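Local coordinates for protein alcohol dehydrogenase, zinc-containing (Thermotoga maritima, PDB 1VJ0) that probably acts as a zinc-dependent, alcohol dehydrogenase-type oxidoreductase of the medium-chain family, carrying two bound zinc ions, at residues A[19-24]-A[357-362]. Sequence-based numbering, arbitrary orientation.
Sequences HAMVLE and KEANKA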
ATOM      1  N   HIS A  19     -20.218 -26.180 -34.371  1.00 26.81           N
ATOM      2  CA  HIS A  19     -19.782 -27.496 -33.946  1.00 25.87           C
ATOM      3  C   HIS A  19     -18.791 -27.379 -32.799  1.00 26.24           C
ATOM      4  O   HIS A  19     -18.166 -26.320 -32.591  1.00 25.89           O
ATOM      5  CB  HIS A  19     -19.186 -28.282 -35.096  1.00 26.00           C
ATOM      6  CG  HIS A  19     -17.925 -27.695 -35.654  1.00 25.41           C
ATOM      7  ND1 HIS A  19     -17.930 -26.756 -36.653  1.00 26.20           N
ATOM      8  CD2 HIS A  19     -16.622 -27.917 -35.354  1.00 29.51           C
ATOM      9  CE1 HIS A  19     -16.686 -26.435 -36.972  1.00 29.98           C
ATOM     10  NE2 HIS A  19     -15.865 -27.105 -36.177  1.00 30.48           N
ATOM     11  N   ALA A  20     -18.667 -28.468 -32.036  1.00 24.63           N
ATOM     12  CA  ALA A  20     -17.781 -28.481 -30.895  1.00 23.91           C
ATOM     13  C   ALA A  20     -17.372 -29.900 -30.534  1.00 24.12           C
ATOM     14  O   ALA A  20     -17.929 -30.888 -31.025  1.00 23.42           O
ATOM     15  CB  ALA A  20     -18.482 -27.761 -29.710  1.00 25.15           C
ATOM     16  N   MET A  21     -16.362 -29.976 -29.691  1.00 24.37           N
ATOM     17  CA  MET A  21     -15.866 -31.218 -29.149  1.00 24.68           C
ATOM     18  C   MET A  21     -16.303 -31.282 -27.698  1.00 25.13           C
ATOM     19  O   MET A  21     -15.861 -30.494 -26.883  1.00 25.02           O
ATOM     20  CB  MET A  21     -14.348 -31.280 -29.268  1.00 25.07           C
ATOM     21  CG  MET A  21     -13.889 -31.304 -30.713  1.00 27.03           C
ATOM     22  SD  MET A  21     -14.435 -32.727 -31.687  1.00 28.24           S
ATOM     23  CE  MET A  21     -13.410 -33.999 -30.976  1.00 25.87           C
ATOM     24  N   VAL A  22     -17.205 -32.224 -27.439  1.00 24.67           N
ATOM     25  CA  VAL A  22     -17.929 -32.340 -26.190  1.00 25.55           C
ATOM     26  C   VAL A  22     -17.333 -33.471 -25.333  1.00 25.24           C
ATOM     27  O   VAL A  22     -17.112 -34.554 -25.818  1.00 25.66           O
ATOM     28  CB  VAL A  22     -19.407 -32.587 -26.498  1.00 24.50           C
ATOM     29  CG1 VAL A  22     -20.251 -32.749 -25.217  1.00 25.37           C
ATOM     30  CG2 VAL A  22     -19.923 -31.430 -27.396  1.00 26.18           C
ATOM     31  N   LEU A  23     -17.117 -33.175 -24.059  1.00 26.00           N
ATOM     32  CA  LEU A  23     -16.854 -34.173 -23.038  1.00 26.27           C
ATOM     33  C   LEU A  23     -18.193 -34.668 -22.511  1.00 27.42           C
ATOM     34  O   LEU A  23     -18.944 -33.892 -21.899  1.00 27.37           O
ATOM     35  CB  LEU A  23     -16.097 -33.531 -21.878  1.00 26.72           C
ATOM     36  CG  LEU A  23     -15.667 -34.456 -20.719  1.00 26.10           C
ATOM     37  CD1 LEU A  23     -14.637 -35.503 -21.202  1.00 26.65           C
ATOM     38  CD2 LEU A  23     -15.079 -33.629 -19.673  1.00 26.37           C
ATOM     39  N   GLU A  24     -18.475 -35.951 -22.744  1.00 27.67           N
ATOM     40  CA  GLU A  24     -19.721 -36.593 -22.313  1.00 29.58           C
ATOM     41  C   GLU A  24     -19.560 -37.419 -21.056  1.00 28.95           C
ATOM     42  O   GLU A  24     -20.494 -37.508 -20.245  1.00 29.11           O
ATOM     43  CB  GLU A  24     -20.170 -37.598 -23.360  1.00 29.49           C
ATOM     44  CG  GLU A  24     -20.483 -37.082 -24.733  1.00 31.76           C
ATOM     45  CD  GLU A  24     -21.044 -38.243 -25.541  1.00 34.46           C
ATOM     46  OE1 GLU A  24     -20.276 -39.202 -25.857  1.00 39.18           O
ATOM     47  OE2 GLU A  24     -22.278 -38.258 -25.727  1.00 43.31           O
ATOM     48  N   LYS A 357     -11.018 -30.408 -34.375  1.00 26.93           N
ATOM     49  CA  LYS A 357     -11.400 -31.812 -34.420  1.00 27.47           C
ATOM     50  C   LYS A 357     -10.352 -32.806 -33.916  1.00 25.75           C
ATOM     51  O   LYS A 357     -10.698 -33.971 -33.659  1.00 25.83           O
ATOM     52  CB  LYS A 357     -11.874 -32.202 -35.827  1.00 28.20           C
ATOM     53  CG  LYS A 357     -13.252 -31.570 -36.167  1.00 29.57           C
ATOM     54  CD  LYS A 357     -13.610 -31.819 -37.656  1.00 31.05           C
ATOM     55  CE  LYS A 357     -14.964 -31.180 -38.051  1.00 33.90           C
ATOM     56  NZ  LYS A 357     -15.218 -31.249 -39.578  1.00 33.23           N
ATOM     57  N   GLU A 358      -9.119 -32.343 -33.726  1.00 24.68           N
ATOM     58  CA  GLU A 358      -8.056 -33.112 -33.058  1.00 24.53           C
ATOM     59  C   GLU A 358      -7.862 -32.770 -31.562  1.00 24.38           C
ATOM     60  O   GLU A 358      -6.815 -33.009 -30.967  1.00 22.71           O
ATOM     61  CB  GLU A 358      -6.777 -32.938 -33.843  1.00 24.72           C
ATOM     62  CG  GLU A 358      -6.898 -33.581 -35.241  1.00 24.79           C
ATOM     63  CD  GLU A 358      -5.583 -33.728 -35.972  1.00 25.51           C
ATOM     64  OE1 GLU A 358      -4.580 -33.108 -35.572  1.00 30.46           O
ATOM     65  OE2 GLU A 358      -5.522 -34.481 -36.967  1.00 28.42           O
ATOM     66  N   ALA A 359      -8.912 -32.241 -30.950  1.00 23.61           N
ATOM     67  CA  ALA A 359      -8.853 -31.898 -29.534  1.00 24.29           C
ATOM     68  C   ALA A 359      -8.372 -33.081 -28.650  1.00 24.42           C
ATOM     69  O   ALA A 359      -7.691 -32.873 -27.630  1.00 25.07           O
ATOM     70  CB  ALA A 359     -10.217 -31.276 -29.037  1.00 23.80           C
ATOM     71  N   ASN A 360      -8.716 -34.305 -28.999  1.00 25.17           N
ATOM     72  CA  ASN A 360      -8.269 -35.435 -28.169  1.00 25.64           C
ATOM     73  C   ASN A 360      -6.744 -35.575 -28.217  1.00 26.23           C
ATOM     74  O   ASN A 360      -6.090 -35.822 -27.190  1.00 25.26           O
ATOM     75  CB  ASN A 360      -8.962 -36.738 -28.588  1.00 26.53           C
ATOM     76  CG  ASN A 360     -10.401 -36.758 -28.162  1.00 27.13           C
ATOM     77  OD1 ASN A 360     -10.674 -36.760 -26.980  1.00 24.30           O
ATOM     78  ND2 ASN A 360     -11.329 -36.734 -29.122  1.00 28.51           N
ATOM     79  N   LYS A 361      -6.179 -35.388 -29.415  1.00 26.47           N
ATOM     80  CA  LYS A 361      -4.721 -35.428 -29.595  1.00 27.56           C
ATOM     81  C   LYS A 361      -4.042 -34.271 -28.868  1.00 27.04           C
ATOM     82  O   LYS A 361      -3.013 -34.464 -28.248  1.00 27.83           O
ATOM     83  CB  LYS A 361      -4.392 -35.402 -31.111  1.00 27.72           C
ATOM     84  CG  LYS A 361      -2.926 -35.421 -31.492  1.00 28.24           C
ATOM     85  CD  LYS A 361      -2.172 -36.662 -31.010  1.00 31.45           C
ATOM     86  N   ALA A 362      -4.618 -33.070 -28.930  1.00 27.95           N
ATOM     87  CA  ALA A 362      -4.133 -31.947 -28.147  1.00 27.12           C
ATOM     88  C   ALA A 362      -3.983 -32.269 -26.672  1.00 27.87           C
ATOM     89  O   ALA A 362      -2.962 -31.975 -26.085  1.00 28.05           O
ATOM     90  CB  ALA A 362      -5.044 -30.739 -28.299  1.00 27.59           C
TER
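With CG beside the backbone N (chi1 -65°), the side chain of M21 heads for A359, and two further bends, at chi2 and then at chi3 (-72°), curl its thioether over the start of helix 359-368. A bent methionine can thus meet several parts of a helix start at once. Each part of the chain meets a different neighbour. Its root lies against the methyl group of A359, M21 CG being 4.0 Å from A359 CB and M21 CB 4.1 Å from the same atom. The sulfur, M21 SD, comes to 4.2 Å from K357 CA, alongside the backbone just ahead of the helix. The terminal methyl is turned by the bend at chi3: M21 CE rests 3.8 Å from K357 O and 3.9 Å from N360 ND2.

N360 enters obliquely to the methionine, and M21 CE and N360 ND2 meet simply by van der Waals contact. The amide has its polar partners elsewhere: OD1 accepts a hydrogen bond from the backbone N of L30, and ND2 is also hydrogen-bonded outside the contact. On the exposed side, the extended side chain of K357 runs past H19, where K357 NZ and H19 NE2 stay 5.4 Å apart, and both M21 and K357 touch Y32 of the partner strand 31-37.

A359 also packs on L376 of strand 374-377, so its methyl touches the CB-CG part of M21 and L376 of the mixed sheet alike. The contact thus brings the N-terminal two-stranded antiparallel hairpin, strands 16-22 and 31-37, against the first turn of a helix from the C-terminal end of the chain, a helix joining two parallel strands as a beta-alpha-beta crossover in the GroES-like catalytic domain of medium-chain dehydrogenases, away from both zinc sites.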